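Local structure of alpha-ketoglutarate-dependent 2,4-dichlorophenoxyacetate dioxygenase (Bradyrhizobium diazoefficiens, 5BKE) at residues R103-L106 against F107-N111; V166-S170 against L171-R175; D185-K188 against Q189-P193; R268-Q271 against S272-R275. The protein probably acts as a metal- and 2-oxoglutarate-dependent dioxygenase of the TfdA family, linked to the degradation of aryloxyalkanoate herbicides. All blocks are in the same frame, centred on the assembly; numbering follows the deposited sequence.

The four local contacts follow one another along the chain. Contact 1 lies on helix 103-108, contact 2 runs from strand 166-169 into helix 171-176, contact 3 holds helix 187-190, and contact 4 lies in the loop between strands 262-266 and 276-281. Contacts 2 and 3 are the closest pair, with centres about 12 Å apart, joined by Ser170 and Phe191. Contact 1 touches all three others, contact 3 through the Arg103-Glu187 salt bridge. Contacts 3 and 4, about 30 Å apart between centres, do not touch. Asn111 of contact 1 and Arg275 of contact 4 line the pocket of N-oxalylglycine; contact 2 backs the metal site without touching the ligand, and contact 3 lies at the surface, away from the sites.

Contact 1: R103-L106 against F107-N111; sequences RTHL and FNLGN. With OGA (N-oxalylglycine), chain O.
The imidazole of His105 carries the Leu109 side chain over one face: Leu109 CG stands 4.2 Å from the ring centroid and 22° off its normal, a CH-pi contact displaced toward the ring rim. Both methyls reach the same end of the ring, with Leu109 CD2 3.8 Å from His105 NE2 and Leu109 CD1 near His105 CE1. The histidine takes up this position because its CG is anti to the backbone N (chi1 174°), which swings the ring along the helix toward the residue one turn on. A weak hydrogen bond from His105 ND1 to Lys100 O helps to set the ring's rotation. Leu109 CD1 also meets Leu106 CD2 at 4.1 Å, so this one methyl bridges a ring and a second leucine. Were Leu109 replaced by an alanine, that face of the His105 ring would probably lose its aliphatic cover, and Leu106 CD2 the methyl it meets here.

Underneath runs the helical backbone. Asn108 N donates to Thr104 O at 3.0 Å, whereas the bond from Leu109 N to His105 O is weak, its N-H...O angle only 129°. The chain then tightens into a 3-10 segment that brings Asn111 beside the ligand, Asn111 CG lying 3.5 Å from O2' of N-oxalylglycine.

On the helix's other flanks Phe107 meets Arg175 of helix 171-176 in a cation-pi contact and Phe180 edge-to-face. Leu106 and Leu109 pack on Ser223 and Pro225 of the second subunit, while Asn111 pairs through its backbone with Val266, the last residue of strand 262-266.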
loop_
_atom_site.group_PDB
_atom_site.type_symbol
_atom_site.label_atom_id
_atom_site.label_comp_id
_atom_site.label_asym_id
_atom_site.label_seq_id
_atom_site.Cartn_x
_atom_site.Cartn_y
_atom_site.Cartn_z
ATOM N N ARG C 103 9.408 41.112 46.463
ATOM C CA ARG C 103 8.682 41.309 45.197
ATOM C C ARG C 103 9.433 40.753 43.972
ATOM O O ARG C 103 8.802 40.334 42.997
ATOM C CB ARG C 103 8.326 42.791 44.993
ATOM C CG ARG C 103 7.141 43.044 44.070
ATOM C CD ARG C 103 6.800 44.523 43.981
ATOM N NE ARG C 103 5.598 44.755 43.180
ATOM C CZ ARG C 103 5.588 45.244 41.939
ATOM N NH1 ARG C 103 6.718 45.576 41.328
ATOM N NH2 ARG C 103 4.430 45.407 41.306
ATOM N N THR C 104 10.768 40.747 44.044
ATOM C CA THR C 104 11.641 40.194 42.997
ATOM C C THR C 104 11.505 38.667 42.881
ATOM O O THR C 104 11.251 38.148 41.791
ATOM C CB THR C 104 13.119 40.584 43.232
ATOM O OG1 THR C 104 13.211 41.998 43.438
ATOM C CG2 THR C 104 14.004 40.186 42.046
ATOM N N HIS C 105 11.668 37.965 44.004
ATOM C CA HIS C 105 11.545 36.511 44.039
ATOM C C HIS C 105 10.155 36.039 43.592
ATOM O O HIS C 105 10.056 35.132 42.764
ATOM C CB HIS C 105 11.897 35.958 45.428
ATOM C CG HIS C 105 11.655 34.487 45.569
ATOM N ND1 HIS C 105 10.664 33.969 46.375
ATOM C CD2 HIS C 105 12.260 33.424 44.986
ATOM C CE1 HIS C 105 10.677 32.651 46.295
ATOM N NE2 HIS C 105 11.634 32.296 45.455
ATOM N N LEU C 106 9.104 36.675 44.119
ATOM C CA LEU C 106 7.712 36.309 43.805
ATOM C C LEU C 106 7.367 36.441 42.317
ATOM O O LEU C 106 6.597 35.636 41.783
ATOM C CB LEU C 106 6.713 37.099 44.667
ATOM C CG LEU C 106 6.596 36.850 46.184
ATOM C CD1 LEU C 106 5.476 37.706 46.764
ATOM C CD2 LEU C 106 6.386 35.383 46.564
ATOM N N PHE C 107 7.951 37.448 41.668
ATOM C CA PHE C 107 7.874 37.622 40.220
ATOM C C PHE C 107 8.676 36.530 39.481
ATOM O O PHE C 107 8.203 36.001 38.472
ATOM C CB PHE C 107 8.358 39.025 39.838
ATOM C CG PHE C 107 7.977 39.454 38.441
ATOM C CD1 PHE C 107 8.832 39.200 37.348
ATOM C CD2 PHE C 107 6.778 40.144 38.206
ATOM C CE1 PHE C 107 8.486 39.608 36.058
ATOM C CE2 PHE C 107 6.434 40.556 36.920
ATOM C CZ PHE C 107 7.284 40.284 35.847
ATOM N N ASN C 108 9.869 36.194 39.996
ATOM C CA ASN C 108 10.755 35.141 39.436
ATOM C C ASN C 108 10.168 33.730 39.498
ATOM O O ASN C 108 10.623 32.834 38.787
ATOM C CB ASN C 108 12.106 35.114 40.157
ATOM C CG ASN C 108 13.004 36.288 39.803
ATOM O OD1 ASN C 108 12.668 37.142 38.970
ATOM N ND2 ASN C 108 14.169 36.333 40.446
ATOM N N LEU C 109 9.180 33.539 40.371
ATOM C CA LEU C 109 8.441 32.285 40.478
ATOM C C LEU C 109 7.604 32.005 39.225
ATOM O O LEU C 109 7.230 30.859 38.975
ATOM C CB LEU C 109 7.579 32.266 41.748
ATOM C CG LEU C 109 8.319 32.083 43.085
ATOM C CD1 LEU C 109 7.351 32.193 44.254
ATOM C CD2 LEU C 109 9.092 30.761 43.146
ATOM N N GLY C 110 7.346 33.057 38.443
ATOM C CA GLY C 110 6.784 32.957 37.100
ATOM C C GLY C 110 7.484 31.955 36.193
ATOM O O GLY C 110 6.835 31.297 35.383
ATOM N N ASN C 111 8.801 31.824 36.346
ATOM C CA ASN C 111 9.591 30.874 35.557
ATOM C C ASN C 111 9.205 29.407 35.808
ATOM O O ASN C 111 9.547 28.537 35.008
ATOM C CB ASN C 111 11.104 31.104 35.740
ATOM C CG ASN C 111 11.632 32.272 34.908
ATOM O OD1 ASN C 111 10.894 32.902 34.143
ATOM N ND2 ASN C 111 12.922 32.561 35.050
HETATM C C1 OGA O . 14.892 31.329 31.428
HETATM C C2 OGA O . 14.220 30.367 32.273
HETATM C C4 OGA O . 14.491 28.633 33.996
HETATM C C5 OGA O . 15.628 28.219 34.890
HETATM O O1 OGA O . 14.245 31.792 30.456
HETATM O O2 OGA O . 16.083 31.618 31.677
HETATM O "O2'" OGA O . 12.993 30.347 32.268
HETATM O O3 OGA O . 16.172 29.118 35.571
HETATM N N1 OGA O . 14.986 29.540 32.973
HETATM O O4 OGA O . 15.982 27.018 34.899
#

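Contact 2: V166-S170 against L171-R175; sequences VCEHS and LMYSR
Ser170 OG accepts from Met172 N at 3.0 Å, with an N-H...O angle of 151°, which makes this serine the N-cap of helix 171-176. The hydroxyl is placed for it by a first torsion of 174°, which sets OG beside the carbonyl carbon and so next to the first turn. OG is also hydrogen-bonded to Phe191 O, so the cap is tied to the chain beyond helix 187-190. A second bond, from Tyr173 N to Ser170 O at 3.0 Å, approaches from well above the carbonyl plane, 61° out of it. With an alanine at Ser170, Met172 N would probably lose its capping acceptor and Phe191 O its hydroxyl partner.

Around these bonds the packing is made by Met172 and Tyr173. Met172 CB lies 3.4 Å from Ser170 OG, and the thioether, bent at chi3, brings CE back to the same oxygen. The Tyr173 ring leans against the strand end: CD2 is 3.8 Å from Ser170 CB, and CE2 is 3.5 Å from Glu168 O, both approaches oblique to the ring. Further along, Leu171 CD2 sits 3.6 Å above one face of the Arg175 guanidinium.

Strand 166-169 pairs with strands 194-201 and 216-219, so this is a strand-to-helix junction in which a serine N-cap opens the helix.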
loop_
_atom_site.group_PDB
_atom_site.type_symbol
_atom_site.label_atom_id
_atom_site.label_comp_id
_atom_site.label_asym_id
_atom_site.label_seq_id
_atom_site.Cartn_x
_atom_site.Cartn_y
_atom_site.Cartn_z
ATOM N N VAL C 166 -5.883 33.874 17.723
ATOM C CA VAL C 166 -4.877 34.814 18.215
ATOM C C VAL C 166 -4.980 34.911 19.744
ATOM O O VAL C 166 -6.084 35.041 20.296
ATOM C CB VAL C 166 -5.017 36.207 17.527
ATOM C CG1 VAL C 166 -4.065 37.234 18.117
ATOM C CG2 VAL C 166 -4.755 36.104 16.026
ATOM N N CYS C 167 -3.823 34.845 20.411
ATOM C CA CYS C 167 -3.730 34.995 21.873
ATOM C C CYS C 167 -3.174 36.363 22.275
ATOM O O CYS C 167 -2.343 36.932 21.571
ATOM C CB CYS C 167 -2.847 33.897 22.475
ATOM S SG CYS C 167 -3.341 32.190 22.124
ATOM N N GLU C 168 -3.634 36.867 23.418
ATOM C CA GLU C 168 -3.078 38.065 24.048
ATOM C C GLU C 168 -2.071 37.665 25.126
ATOM O O GLU C 168 -2.425 36.991 26.097
ATOM C CB GLU C 168 -4.190 38.942 24.640
ATOM C CG GLU C 168 -5.169 39.452 23.595
ATOM C CD GLU C 168 -6.087 40.576 24.065
ATOM O OE1 GLU C 168 -5.830 41.200 25.127
ATOM O OE2 GLU C 168 -7.072 40.843 23.337
ATOM N N HIS C 169 -0.818 38.063 24.931
ATOM C CA HIS C 169 0.258 37.732 25.860
ATOM C C HIS C 169 0.661 38.957 26.687
ATOM O O HIS C 169 0.875 40.047 26.138
ATOM C CB HIS C 169 1.502 37.261 25.121
ATOM C CG HIS C 169 1.365 35.940 24.428
ATOM N ND1 HIS C 169 2.148 34.852 24.752
ATOM C CD2 HIS C 169 0.586 35.548 23.389
ATOM C CE1 HIS C 169 1.850 33.845 23.951
ATOM N NE2 HIS C 169 0.911 34.244 23.109
ATOM N N SER C 170 0.788 38.753 27.997
ATOM C CA SER C 170 1.271 39.766 28.927
ATOM C C SER C 170 1.893 39.111 30.157
ATOM O O SER C 170 1.379 38.096 30.653
ATOM C CB SER C 170 0.116 40.665 29.374
ATOM O OG SER C 170 0.536 41.573 30.374
ATOM N N LEU C 171 2.969 39.719 30.665
ATOM C CA LEU C 171 3.525 39.355 31.980
ATOM C C LEU C 171 2.496 39.430 33.106
ATOM O O LEU C 171 2.599 38.695 34.090
ATOM C CB LEU C 171 4.758 40.191 32.325
ATOM C CG LEU C 171 6.071 39.723 31.690
ATOM C CD1 LEU C 171 7.090 40.850 31.610
ATOM C CD2 LEU C 171 6.658 38.513 32.409
ATOM N N MET C 172 1.486 40.281 32.940
ATOM C CA MET C 172 0.389 40.397 33.907
ATOM C C MET C 172 -0.498 39.145 33.975
ATOM O O MET C 172 -1.104 38.868 35.015
ATOM C CB MET C 172 -0.462 41.638 33.617
ATOM C CG MET C 172 0.289 42.967 33.681
ATOM S SD MET C 172 -0.788 44.429 33.638
ATOM C CE MET C 172 -1.256 44.528 31.909
ATOM N N TYR C 173 -0.587 38.399 32.870
ATOM C CA TYR C 173 -1.367 37.149 32.847
ATOM C C TYR C 173 -0.657 35.996 33.569
ATOM O O TYR C 173 -1.276 35.293 34.379
ATOM C CB TYR C 173 -1.725 36.733 31.424
ATOM C CG TYR C 173 -2.826 37.528 30.749
ATOM C CD1 TYR C 173 -4.076 37.702 31.359
ATOM C CD2 TYR C 173 -2.636 38.067 29.463
ATOM C CE1 TYR C 173 -5.092 38.412 30.726
ATOM C CE2 TYR C 173 -3.645 38.781 28.821
ATOM C CZ TYR C 173 -4.873 38.948 29.453
ATOM O OH TYR C 173 -5.882 39.651 28.826
ATOM N N SER C 174 0.631 35.821 33.280
ATOM C CA SER C 174 1.435 34.778 33.908
ATOM C C SER C 174 1.623 35.005 35.407
ATOM O O SER C 174 1.479 34.063 36.193
ATOM C CB SER C 174 2.783 34.625 33.216
ATOM O OG SER C 174 3.495 35.844 33.205
ATOM N N ARG C 175 1.935 36.244 35.792
ATOM C CA ARG C 175 2.098 36.596 37.203
ATOM C C ARG C 175 0.749 36.631 37.900
ATOM O O ARG C 175 0.648 36.263 39.062
ATOM C CB ARG C 175 2.860 37.916 37.393
ATOM C CG ARG C 175 4.248 37.967 36.769
ATOM C CD ARG C 175 5.104 36.756 37.106
ATOM N NE ARG C 175 6.409 36.737 36.427
ATOM C CZ ARG C 175 6.702 36.039 35.327
ATOM N NH1 ARG C 175 7.932 36.088 34.834
ATOM N NH2 ARG C 175 5.789 35.289 34.716
#

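Contact 3: D185-K188 against Q189-P193; sequences DEEK and QMFKP
Two backbone hydrogen bonds hold this short helical turn. Met190 N donates to Glu186 O at 2.6 Å and Phe191 N to Glu187 O at 2.7 Å. Both are i to i+4 bonds, as in an alpha-helix, and Phe191 is the first residue to leave helical backbone angles, so helix 187-190 is little more than one turn, leading into strand 194-201.

Among side chains, Glu187 and Phe191 lie side by side and point the same way, the aliphatic CB and CG of the glutamate against Phe191 CE2. Glu187 CB is 4.0 Å from Phe191 CE2, and the carboxylate and ring planes are 28° apart. With the Phe191 CG anti to its own carbonyl carbon (chi1 -53°), the ring is brought back beside Glu187, with Phe191 CG 3.3 Å from Glu187 O, and reaches Leu171 and Met172 of helix 171-176. Glu186 and Met190 also run alongside each other, Glu186 OE2 3.9 Å from the methyl CE of Met190.

Glu187 OE2 makes a salt bridge with Arg103, and OE1 takes a weak bond from Thr184 N. A water accepts from Gln189 NE2 at 3.1 Å and donates weakly to Asp185 OD1, so that it links Asp185 to Gln189.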
loop_
_atom_site.group_PDB
_atom_site.type_symbol
_atom_site.label_atom_id
_atom_site.label_comp_id
_atom_site.label_asym_id
_atom_site.label_seq_id
_atom_site.Cartn_x
_atom_site.Cartn_y
_atom_site.Cartn_z
ATOM N N ASP C 185 2.653 51.999 37.767
ATOM C CA ASP C 185 1.402 52.207 37.017
ATOM C C ASP C 185 1.803 52.313 35.563
ATOM O O ASP C 185 0.993 52.099 34.657
ATOM C CB ASP C 185 0.660 53.479 37.441
ATOM C CG ASP C 185 -0.816 53.471 37.029
ATOM O OD1 ASP C 185 -1.342 52.413 36.608
ATOM O OD2 ASP C 185 -1.456 54.534 37.138
ATOM N N GLU C 186 3.074 52.664 35.371
ATOM C CA GLU C 186 3.772 52.512 34.103
ATOM C C GLU C 186 4.106 51.035 33.818
ATOM O O GLU C 186 4.517 50.707 32.711
ATOM C CB GLU C 186 5.031 53.402 34.050
ATOM C CG GLU C 186 6.092 53.128 35.112
ATOM C CD GLU C 186 7.305 54.030 34.973
ATOM O OE1 GLU C 186 7.200 55.236 35.294
ATOM O OE2 GLU C 186 8.370 53.528 34.551
ATOM N N GLU C 187 3.936 50.171 34.826
ATOM C CA GLU C 187 3.990 48.708 34.665
ATOM C C GLU C 187 2.810 48.201 33.823
ATOM O O GLU C 187 3.008 47.399 32.908
ATOM C CB GLU C 187 4.019 47.995 36.026
ATOM C CG GLU C 187 5.365 48.037 36.745
ATOM C CD GLU C 187 5.362 47.338 38.104
ATOM O OE1 GLU C 187 4.277 46.973 38.617
ATOM O OE2 GLU C 187 6.462 47.156 38.674
ATOM N N LYS C 188 1.601 48.686 34.127
ATOM C CA LYS C 188 0.396 48.413 33.327
ATOM C C LYS C 188 0.532 48.873 31.873
ATOM O O LYS C 188 -0.109 48.318 30.970
ATOM C CB LYS C 188 -0.835 49.067 33.953
ATOM C CG LYS C 188 -1.411 48.309 35.134
ATOM C CD LYS C 188 -2.819 48.775 35.482
ATOM C CE LYS C 188 -3.888 47.976 34.743
ATOM N NZ LYS C 188 -5.256 48.290 35.243
ATOM N N GLN C 189 1.365 49.889 31.662
ATOM C CA GLN C 189 1.666 50.393 30.334
ATOM C C GLN C 189 2.856 49.649 29.730
ATOM O O GLN C 189 2.866 49.370 28.531
ATOM C CB GLN C 189 1.905 51.914 30.361
ATOM C CG GLN C 189 0.696 52.753 30.793
ATOM C CD GLN C 189 -0.497 52.638 29.845
ATOM O OE1 GLN C 189 -0.368 52.819 28.630
ATOM N NE2 GLN C 189 -1.672 52.347 30.404
ATOM N N MET C 190 3.845 49.327 30.567
ATOM C CA MET C 190 5.033 48.553 30.159
ATOM C C MET C 190 4.686 47.106 29.792
ATOM O O MET C 190 5.315 46.529 28.899
ATOM C CB MET C 190 6.087 48.559 31.269
ATOM C CG MET C 190 7.525 48.464 30.789
ATOM S SD MET C 190 8.705 48.519 32.158
ATOM C CE MET C 190 8.830 50.289 32.419
ATOM N N PHE C 191 3.690 46.541 30.484
ATOM C CA PHE C 191 3.245 45.152 30.267
ATOM C C PHE C 191 1.923 45.063 29.497
ATOM O O PHE C 191 1.171 44.097 29.648
ATOM C CB PHE C 191 3.134 44.375 31.592
ATOM C CG PHE C 191 4.372 44.406 32.451
ATOM C CD1 PHE C 191 5.661 44.378 31.891
ATOM C CD2 PHE C 191 4.246 44.419 33.842
ATOM C CE1 PHE C 191 6.791 44.406 32.706
ATOM C CE2 PHE C 191 5.373 44.434 34.663
ATOM C CZ PHE C 191 6.646 44.424 34.094
ATOM N N LYS C 192 1.652 46.071 28.670
ATOM C CA LYS C 192 0.459 46.117 27.825
ATOM C C LYS C 192 0.440 44.880 26.903
ATOM O O LYS C 192 1.441 44.619 26.228
ATOM C CB LYS C 192 0.477 47.419 27.016
ATOM C CG LYS C 192 -0.736 47.692 26.148
ATOM C CD LYS C 192 -0.417 48.842 25.198
ATOM C CE LYS C 192 -1.143 48.704 23.867
ATOM N NZ LYS C 192 -2.586 49.060 23.963
ATOM N N PRO C 193 -0.678 44.115 26.897
ATOM C CA PRO C 193 -0.829 42.868 26.124
ATOM C C PRO C 193 -0.525 42.990 24.627
ATOM O O PRO C 193 -0.903 43.988 24.006
ATOM C CB PRO C 193 -2.295 42.504 26.335
ATOM C CG PRO C 193 -2.600 43.048 27.682
ATOM C CD PRO C 193 -1.861 44.355 27.743
HETATM O O HOH W 1 -2.303 52.705 33.439
#

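Contact 4: R268-Q271 against S272-R275. With OGA (N-oxalylglycine), chain O.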
loop_
_atom_site.group_PDB
_atom_site.type_symbol
_atom_site.label_atom_id
_atom_site.label_comp_id
_atom_site.label_asym_id
_atom_site.label_seq_id
_atom_site.Cartn_x
_atom_site.Cartn_y
_atom_site.Cartn_z
ATOM N N ARG C 268 10.248 23.367 41.100
ATOM C CA ARG C 268 10.455 23.882 42.462
ATOM C C ARG C 268 11.850 23.574 42.997
ATOM O O ARG C 268 12.372 22.475 42.810
ATOM C CB ARG C 268 9.378 23.355 43.416
ATOM C CG ARG C 268 8.144 24.251 43.518
ATOM C CD ARG C 268 6.988 23.629 44.313
ATOM N NE ARG C 268 7.413 22.831 45.475
ATOM C CZ ARG C 268 7.752 23.318 46.673
ATOM N NH1 ARG C 268 7.729 24.628 46.918
ATOM N NH2 ARG C 268 8.123 22.484 47.636
ATOM N N TYR C 269 12.468 24.585 43.596
ATOM C CA TYR C 269 13.774 24.448 44.228
ATOM C C TYR C 269 13.795 25.138 45.591
ATOM O O TYR C 269 12.944 25.983 45.872
ATOM C CB TYR C 269 14.910 24.936 43.306
ATOM C CG TYR C 269 14.856 26.390 42.850
ATOM C CD1 TYR C 269 14.191 26.753 41.668
ATOM C CD2 TYR C 269 15.507 27.404 43.578
ATOM C CE1 TYR C 269 14.152 28.079 41.237
ATOM C CE2 TYR C 269 15.471 28.733 43.155
ATOM C CZ TYR C 269 14.794 29.065 41.984
ATOM O OH TYR C 269 14.761 30.377 41.559
ATOM N N ASP C 270 14.760 24.743 46.423
ATOM C CA ASP C 270 14.977 25.285 47.767
ATOM C C ASP C 270 15.507 26.703 47.658
ATOM O O ASP C 270 16.630 26.914 47.202
ATOM C CB ASP C 270 15.992 24.401 48.510
ATOM C CG ASP C 270 16.062 24.676 50.016
ATOM O OD1 ASP C 270 15.652 25.754 50.492
ATOM O OD2 ASP C 270 16.554 23.783 50.731
ATOM N N GLN C 271 14.702 27.670 48.088
ATOM C CA GLN C 271 15.042 29.090 47.927
ATOM C C GLN C 271 16.220 29.576 48.810
ATOM O O GLN C 271 16.920 30.533 48.447
ATOM C CB GLN C 271 13.775 29.959 48.063
ATOM C CG GLN C 271 13.922 31.469 47.829
ATOM C CD GLN C 271 14.775 31.866 46.622
ATOM O OE1 GLN C 271 14.648 31.310 45.521
ATOM N NE2 GLN C 271 15.644 32.853 46.827
ATOM N N SER C 272 16.473 28.883 49.923
ATOM C CA SER C 272 17.578 29.228 50.836
ATOM C C SER C 272 18.996 28.968 50.284
ATOM O O SER C 272 19.976 29.493 50.829
ATOM C CB SER C 272 17.394 28.540 52.195
ATOM O OG SER C 272 17.428 27.132 52.057
ATOM N N GLN C 273 19.101 28.174 49.215
ATOM C CA GLN C 273 20.400 27.860 48.591
ATOM C C GLN C 273 20.656 28.610 47.273
ATOM O O GLN C 273 19.716 28.810 46.495
ATOM C CB GLN C 273 20.544 26.359 48.387
ATOM C CG GLN C 273 20.986 25.652 49.650
ATOM C CD GLN C 273 21.089 24.164 49.460
ATOM O OE1 GLN C 273 22.092 23.662 48.946
ATOM N NE2 GLN C 273 20.054 23.442 49.877
ATOM N N PRO C 274 21.922 29.032 47.021
ATOM C CA PRO C 274 22.185 29.840 45.822
ATOM C C PRO C 274 21.908 29.073 44.521
ATOM O O PRO C 274 22.138 27.864 44.446
ATOM C CB PRO C 274 23.674 30.187 45.947
ATOM C CG PRO C 274 24.248 29.121 46.808
ATOM C CD PRO C 274 23.162 28.773 47.780
ATOM N N ARG C 275 21.373 29.780 43.531
ATOM C CA ARG C 275 21.143 29.232 42.207
ATOM C C ARG C 275 21.526 30.318 41.225
ATOM O O ARG C 275 20.734 31.207 40.964
ATOM C CB ARG C 275 19.671 28.828 42.032
ATOM C CG ARG C 275 19.408 28.062 40.744
ATOM C CD ARG C 275 18.007 27.497 40.693
ATOM N NE ARG C 275 17.845 26.580 39.559
ATOM C CZ ARG C 275 17.356 26.919 38.365
ATOM N NH1 ARG C 275 16.961 28.173 38.111
ATOM N NH2 ARG C 275 17.264 25.997 37.415
HETATM C C1 OGA O . 14.892 31.329 31.428
HETATM C C2 OGA O . 14.220 30.367 32.273
HETATM C C4 OGA O . 14.491 28.633 33.996
HETATM C C5 OGA O . 15.628 28.219 34.890
HETATM O O1 OGA O . 14.245 31.792 30.456
HETATM O O2 OGA O . 16.083 31.618 31.677
HETATM O "O2'" OGA O . 12.993 30.347 32.268
HETATM O O3 OGA O . 16.172 29.118 35.571
HETATM N N1 OGA O . 14.986 29.540 32.973
HETATM O O4 OGA O . 15.982 27.018 34.899
HETATM O O HOH W 2 17.156 30.623 39.574
#
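Arg275 reaches past Tyr269 with an extended side chain, CG anti to the backbone N (chi1 -172°). CB and CG lead up to the tyrosine, and CD then settles over the middle of its ring, 3.6 Å from the centroid and 6° off the normal, a CH-pi contact. Beyond NE, CZ sits off-centre at 4.8 Å from the same centroid in a cation-pi contact, the guanidinium and ring planes 26° apart. At the tip NH1 donates to O3 of N-oxalylglycine at 2.8 Å and NH2 to O4 at 3.0 Å, both bonds nearly straight, a two-pronged grip on one carboxylate. NH1 also gives a bond to a water that joins it to Tyr269 OH, and NH2 has Gly140 O as a second acceptor; together these fix the guanidinium's rotation.

Behind it the chain makes a type I turn from Asp270 to Gln273. Asp270 OD1 takes two bonds from one face of its carboxylate, Ser272 OG at 2.7 Å and Ser272 N at 3.3 Å. Gln273 N closes the turn weakly onto Asp270 O.

Arg279 and Thr142 also bond the ligand; an arginine on its distal carboxylate is characteristic of the 2-oxoglutarate pocket in TauD/TfdA-type dioxygenases.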